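Local coordinates for protein ribonucleoside-diphosphate reductase subunit beta (Streptococcus sanguinis, PDB 4N83) that forms the dimanganese-binding small subunit of a class Ib ribonucleotide reductase, which probably supplies the deoxyribonucleotides needed for DNA synthesis, at residues 200-203 with 204-208; 152-155 with 156-160; 111-114 with 115-118. All coordinates share one frame; numbering follows the deposited sequence.

Interaction 1: residues 200-203 with 204-208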
# COMPACT_ATOMS: atom_id res chain seq x y z
N TYR A 200 16.35 -8.77 6.78
CA TYR A 200 17.56 -8.55 5.97
C TYR A 200 18.07 -7.12 6.11
O TYR A 200 19.26 -6.91 6.32
CB TYR A 200 17.29 -8.86 4.49
CG TYR A 200 18.33 -8.25 3.57
CD1 TYR A 200 19.65 -8.67 3.61
CD2 TYR A 200 17.99 -7.24 2.68
CE1 TYR A 200 20.60 -8.12 2.77
CE2 TYR A 200 18.93 -6.68 1.84
CZ TYR A 200 20.24 -7.12 1.89
OH TYR A 200 21.19 -6.57 1.06
N LYS A 201 17.17 -6.15 5.98
CA LYS A 201 17.51 -4.74 6.14
C LYS A 201 17.98 -4.41 7.56
O LYS A 201 18.71 -3.45 7.77
CB LYS A 201 16.31 -3.85 5.76
CG LYS A 201 16.02 -3.79 4.27
CD LYS A 201 17.01 -2.88 3.55
CE LYS A 201 16.83 -2.93 2.04
NZ LYS A 201 17.89 -2.16 1.32
N PHE A 202 17.54 -5.23 8.52
CA PHE A 202 18.02 -5.15 9.89
C PHE A 202 19.51 -5.51 9.98
O PHE A 202 20.29 -4.81 10.63
CB PHE A 202 17.19 -6.08 10.79
CG PHE A 202 17.71 -6.23 12.18
CD1 PHE A 202 17.41 -5.30 13.16
CD2 PHE A 202 18.51 -7.32 12.53
CE1 PHE A 202 17.89 -5.44 14.45
CE2 PHE A 202 19.00 -7.47 13.81
CZ PHE A 202 18.68 -6.52 14.78
N GLN A 203 19.90 -6.60 9.31
CA GLN A 203 21.29 -7.07 9.32
C GLN A 203 22.27 -6.12 8.63
O GLN A 203 23.47 -6.15 8.92
CB GLN A 203 21.39 -8.46 8.67
CG GLN A 203 20.73 -9.57 9.49
CD GLN A 203 20.58 -10.86 8.70
OE1 GLN A 203 21.50 -11.27 7.99
NE2 GLN A 203 19.43 -11.51 8.84
N LEU A 204 21.77 -5.30 7.71
CA LEU A 204 22.60 -4.27 7.07
C LEU A 204 22.97 -3.18 8.07
O LEU A 204 24.13 -2.82 8.20
CB LEU A 204 21.89 -3.65 5.86
CG LEU A 204 22.28 -4.20 4.48
CD1 LEU A 204 22.19 -5.72 4.43
CD2 LEU A 204 21.40 -3.58 3.40
N ALA A 205 21.96 -2.68 8.79
CA ALA A 205 22.17 -1.64 9.80
C ALA A 205 22.72 -2.19 11.12
O ALA A 205 23.16 -1.42 11.97
CB ALA A 205 20.88 -0.87 10.03
N PHE A 206 22.68 -3.51 11.29
CA PHE A 206 23.23 -4.16 12.48
C PHE A 206 24.75 -4.33 12.38
O PHE A 206 25.47 -4.17 13.37
CB PHE A 206 22.55 -5.52 12.69
CG PHE A 206 23.05 -6.28 13.89
CD1 PHE A 206 22.64 -5.93 15.17
CD2 PHE A 206 23.92 -7.36 13.74
CE1 PHE A 206 23.09 -6.64 16.27
CE2 PHE A 206 24.37 -8.07 14.84
CZ PHE A 206 23.96 -7.70 16.11
N ASN A 207 25.23 -4.66 11.18
CA ASN A 207 26.67 -4.84 10.92
C ASN A 207 27.42 -3.52 10.66
O ASN A 207 28.65 -3.53 10.51
CB ASN A 207 26.88 -5.81 9.75
CG ASN A 207 26.68 -7.26 10.16
OD1 ASN A 207 27.54 -7.86 10.81
ND2 ASN A 207 25.55 -7.84 9.76
N GLU A 208 26.70 -2.41 10.61
CA GLU A 208 27.32 -1.08 10.49
C GLU A 208 27.69 -0.49 11.85
O GLU A 208 28.55 0.38 11.94
CB GLU A 208 26.39 -0.13 9.73
CG GLU A 208 26.33 -0.40 8.24
CD GLU A 208 25.25 0.39 7.53
OE1 GLU A 208 24.34 0.92 8.20
OE2 GLU A 208 25.30 0.46 6.28

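Interaction 2: residues 152-155 with 156-160. With MN (manganese (II) ion), chain I; MN (manganese (II) ion), chain J.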
# COMPACT_ATOMS: atom_id res chain seq x y z
N ALA A 152 10.72 -5.73 16.37
CA ALA A 152 9.36 -5.89 16.90
C ALA A 152 8.39 -6.42 15.85
O ALA A 152 7.55 -7.27 16.16
CB ALA A 152 8.86 -4.56 17.45
N SER A 153 8.51 -5.93 14.62
CA SER A 153 7.65 -6.38 13.52
C SER A 153 7.96 -7.82 13.11
O SER A 153 7.05 -8.56 12.71
CB SER A 153 7.80 -5.45 12.31
OG SER A 153 6.81 -5.72 11.34
N VAL A 154 9.23 -8.21 13.20
CA VAL A 154 9.64 -9.59 12.92
C VAL A 154 9.15 -10.53 14.03
O VAL A 154 8.59 -11.58 13.74
CB VAL A 154 11.17 -9.72 12.74
CG1 VAL A 154 11.59 -11.18 12.67
CG2 VAL A 154 11.61 -8.98 11.48
N PHE A 155 9.36 -10.15 15.29
CA PHE A 155 8.82 -10.91 16.42
C PHE A 155 7.30 -11.02 16.33
O PHE A 155 6.74 -12.08 16.62
CB PHE A 155 9.18 -10.28 17.77
CG PHE A 155 10.56 -10.60 18.27
CD1 PHE A 155 11.10 -11.88 18.14
CD2 PHE A 155 11.31 -9.63 18.93
CE1 PHE A 155 12.37 -12.17 18.62
CE2 PHE A 155 12.57 -9.92 19.42
CZ PHE A 155 13.10 -11.19 19.26
N LEU A 156 6.65 -9.93 15.95
CA LEU A 156 5.20 -9.88 15.88
C LEU A 156 4.65 -10.95 14.94
O LEU A 156 3.97 -11.87 15.37
CB LEU A 156 4.73 -8.49 15.43
CG LEU A 156 3.23 -8.26 15.20
CD1 LEU A 156 2.41 -8.72 16.39
CD2 LEU A 156 2.97 -6.79 14.90
N GLU A 157 5.00 -10.84 13.66
CA GLU A 157 4.35 -11.62 12.61
C GLU A 157 5.04 -12.95 12.27
O GLU A 157 4.41 -13.83 11.67
CB GLU A 157 4.20 -10.76 11.36
CG GLU A 157 3.38 -9.51 11.61
CD GLU A 157 3.16 -8.69 10.36
OE1 GLU A 157 4.16 -8.22 9.78
OE2 GLU A 157 1.99 -8.52 9.96
N THR A 158 6.31 -13.11 12.65
CA THR A 158 7.06 -14.34 12.38
C THR A 158 7.01 -15.34 13.55
O THR A 158 7.27 -16.53 13.35
CB THR A 158 8.54 -14.06 12.05
OG1 THR A 158 8.65 -12.83 11.32
CG2 THR A 158 9.16 -15.19 11.25
N PHE A 159 6.67 -14.86 14.74
CA PHE A 159 6.77 -15.66 15.97
C PHE A 159 5.44 -15.73 16.75
O PHE A 159 4.85 -16.81 16.85
CB PHE A 159 7.93 -15.13 16.83
CG PHE A 159 7.72 -15.27 18.32
CD1 PHE A 159 7.60 -16.52 18.91
CD2 PHE A 159 7.65 -14.15 19.14
CE1 PHE A 159 7.42 -16.65 20.28
CE2 PHE A 159 7.47 -14.27 20.50
CZ PHE A 159 7.35 -15.52 21.07
N LEU A 160 4.99 -14.60 17.28
CA LEU A 160 3.81 -14.58 18.16
C LEU A 160 2.47 -14.49 17.43
O LEU A 160 1.41 -14.54 18.07
CB LEU A 160 3.95 -13.47 19.22
CG LEU A 160 4.03 -12.01 18.78
CD1 LEU A 160 2.65 -11.38 18.63
CD2 LEU A 160 4.88 -11.21 19.75
MN MN I . 4.53 -7.89 7.87
MN MN J . 0.12 -9.40 8.70

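Interaction 3: residues 111-114 with 115-118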
# COMPACT_ATOMS: atom_id res chain seq x y z
N LEU A 111 -19.20 -17.70 8.33
CA LEU A 111 -19.36 -18.64 9.45
C LEU A 111 -20.35 -18.13 10.50
O LEU A 111 -21.31 -18.82 10.83
CB LEU A 111 -18.01 -18.93 10.12
CG LEU A 111 -17.11 -19.99 9.48
CD1 LEU A 111 -16.79 -19.67 8.02
CD2 LEU A 111 -15.83 -20.14 10.29
N ASN A 112 -20.11 -16.92 11.00
CA ASN A 112 -20.85 -16.38 12.14
C ASN A 112 -21.99 -15.44 11.74
O ASN A 112 -22.09 -15.01 10.59
CB ASN A 112 -19.90 -15.66 13.09
CG ASN A 112 -18.70 -16.51 13.47
OD1 ASN A 112 -18.80 -17.72 13.61
ND2 ASN A 112 -17.55 -15.87 13.64
N THR A 113 -22.83 -15.12 12.72
CA THR A 113 -23.98 -14.22 12.53
C THR A 113 -23.65 -12.79 12.97
O THR A 113 -22.61 -12.55 13.59
CB THR A 113 -25.20 -14.72 13.33
OG1 THR A 113 -24.88 -14.76 14.73
CG2 THR A 113 -25.62 -16.10 12.86
N LYS A 114 -24.54 -11.86 12.65
CA LYS A 114 -24.35 -10.43 12.92
C LYS A 114 -23.93 -10.14 14.36
O LYS A 114 -22.91 -9.47 14.59
CB LYS A 114 -25.63 -9.66 12.59
CG LYS A 114 -25.55 -8.15 12.77
CD LYS A 114 -26.84 -7.47 12.34
CE LYS A 114 -26.90 -6.02 12.78
NZ LYS A 114 -25.89 -5.16 12.09
N SER A 115 -24.70 -10.64 15.32
CA SER A 115 -24.45 -10.39 16.74
C SER A 115 -23.27 -11.20 17.28
O SER A 115 -22.61 -10.76 18.23
CB SER A 115 -25.71 -10.67 17.57
OG SER A 115 -26.25 -11.94 17.25
N GLU A 116 -23.01 -12.37 16.70
CA GLU A 116 -21.84 -13.18 17.07
C GLU A 116 -20.53 -12.46 16.72
O GLU A 116 -19.53 -12.64 17.41
CB GLU A 116 -21.87 -14.55 16.38
CG GLU A 116 -22.63 -15.62 17.14
CD GLU A 116 -22.47 -17.00 16.53
OE1 GLU A 116 -22.47 -17.11 15.28
OE2 GLU A 116 -22.34 -17.98 17.29
N ILE A 117 -20.55 -11.66 15.66
CA ILE A 117 -19.38 -10.89 15.24
C ILE A 117 -19.15 -9.73 16.21
O ILE A 117 -18.01 -9.45 16.58
CB ILE A 117 -19.52 -10.36 13.80
CG1 ILE A 117 -19.68 -11.53 12.81
CG2 ILE A 117 -18.30 -9.53 13.41
CD1 ILE A 117 -20.33 -11.14 11.50
N ASP A 118 -20.23 -9.07 16.62
CA ASP A 118 -20.16 -8.02 17.64
C ASP A 118 -19.56 -8.54 18.94
O ASP A 118 -18.79 -7.84 19.60
CB ASP A 118 -21.55 -7.44 17.92
CG ASP A 118 -22.09 -6.61 16.76
OD1 ASP A 118 -21.36 -5.73 16.27
OD2 ASP A 118 -23.25 -6.84 16.36

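Interaction 1: residues 200-203 with 204-208
The carbonyl oxygen of Q203 is gripped twice by N207, once through the backbone and once through the side-chain amide. N207 ND2 lies 2.8 Å from Q203 O, its N-H fairly well aimed at the acceptor (158°) with the oxygen close to the plane of the amide. N207 N reaches Q203 O at 3.2 Å from above the carbonyl plane, so the two donors meet the oxygen from different directions. The first torsion of N207 sets its CG beside its own backbone N (chi1 -77°), which folds the amide back over the preceding turn. These bonds lie at the C-terminal end of helix 178-206, one of the long helices of this ferritin-like bundle. The other carbonyls follow the i to i+4 pattern with uneven strength: Y200 O accepts from L204 N at 3.3 Å, while those of K201 and F202 receive weak bonds from A205 N and F206 N. Q203 NE2 makes a weak hydrogen bond to N263 O. CD1 of L204 packs 3.3 Å from CE1 of Y200. The Y200 hydroxyl is bonded to D15, which also forms the salt bridge that satisfies K201 NZ. F202 and F206 run side by side with ring planes only 20° apart, but the centroids stand 5.5 Å apart and the rings barely overlap. CB of F206 instead covers the rim of one F202 face, and L217 of helix 211-240 touches both phenylalanines.

Interaction 2: residues 152-155 with 156-160
F155 and L160 are joined by an i to i+5 backbone bond, L160 N to F155 O at 3.1 Å, which widens the helix locally. This pi-type turn lies in helix 148-160 of the ferritin-like helical bundle of ribonucleotide reductase small subunits, and the turn includes the metal ligand E157. The L160 donor lies nearly on the extension of the F155 C=O bond and its N-H is almost straight (171°), whereas the i to i+4 bond from F159 N to the same oxygen is long and weak. F155 O also meets F159 at the edge of its ring, near the ring plane. Farther out, CD1 of F155 packs 4.2 Å from CD2 of F159.

One residue earlier, V154 O is held by both the backbone and the hydroxyl of T158. T158 OG1 donates to it at 2.7 Å, in the carbonyl plane and on a lone pair, while T158 N bonds at 3.0 Å. With chi1 at -36°, OG1 stands on the far side of CB from the threonine's own carbonyl carbon and faces V154, whose CG1 it also touches.

S153 O accepts from E157 N at 3.2 Å, and the S153 hydroxyl is bonded to Q69 of helix 49-78. The E157 side chain is extended beyond CG and carries its carboxylate between the two manganese ions as a bridge: OE1 is 2.0 Å from one manganese, which E191 also binds, and OE2 is 2.4 Å from the other, shared with D66 and E97.

Interaction 3: residues 111-114 with 115-118
T113 and E116 meet where the chain leaves helix 84-111 and, after extended backbone angles at N112 and T113, turns into helix 114-124, with I117 N bonding to T113 O at 3.1 Å as the first i to i+4 bond. The carboxylate of E116 reaches back over this turn. Its OE1 accepts the backbone N-H of T113 at 3.3 Å along a fairly straight path (159°), using the anti lone pair, the one facing away from OE2. The T113 hydroxyl adds a weak bond to E116 OE1 at 3.4 Å. With OG1 of T113 set between its backbone N and carbonyl carbon (chi1 60°), the hydroxyl also lies against CB and CG of E116. N112 crosses the glutamate at about a right angle, its CB 3.7 Å from E116 OE1 and its amide plane turned 78° from the carboxylate. On another side of the turn, CG1 of I117 packs 3.2 Å from T113 O and also approaches CB of N112; I117 is the buried residue here and touches N11 of the second subunit. K114 O takes weak bonds from D118 N and I117 N. The ends of K114 and D118 carry opposite charges but do not meet, K114 NZ standing 5.3 Å from D118 OD2. T113 at the N-cap, with E116 three residues on accepting its backbone N-H, forms the glutamate half of a capping box at this helix start.

Interactions 1 and 2 belong to neighbouring helices of the bundle: their centres are about 17 Å apart and their nearest atoms about 6 Å. The side chains of K201 and F202 bridge the interval by touching K150, at the start of the helix that holds interaction 2. Only interaction 2 carries a metal ligand. Interaction 1 lies at the end of the helix that supplies E191 and H194, with the K201 side chain about 13 Å from a manganese. Interaction 3, centred about 29 Å from interaction 2 and about 45 Å from interaction 1, follows the helix bearing E97, H100 and the predicted active-site Y104, whose side chain is about 9 Å from that of I117.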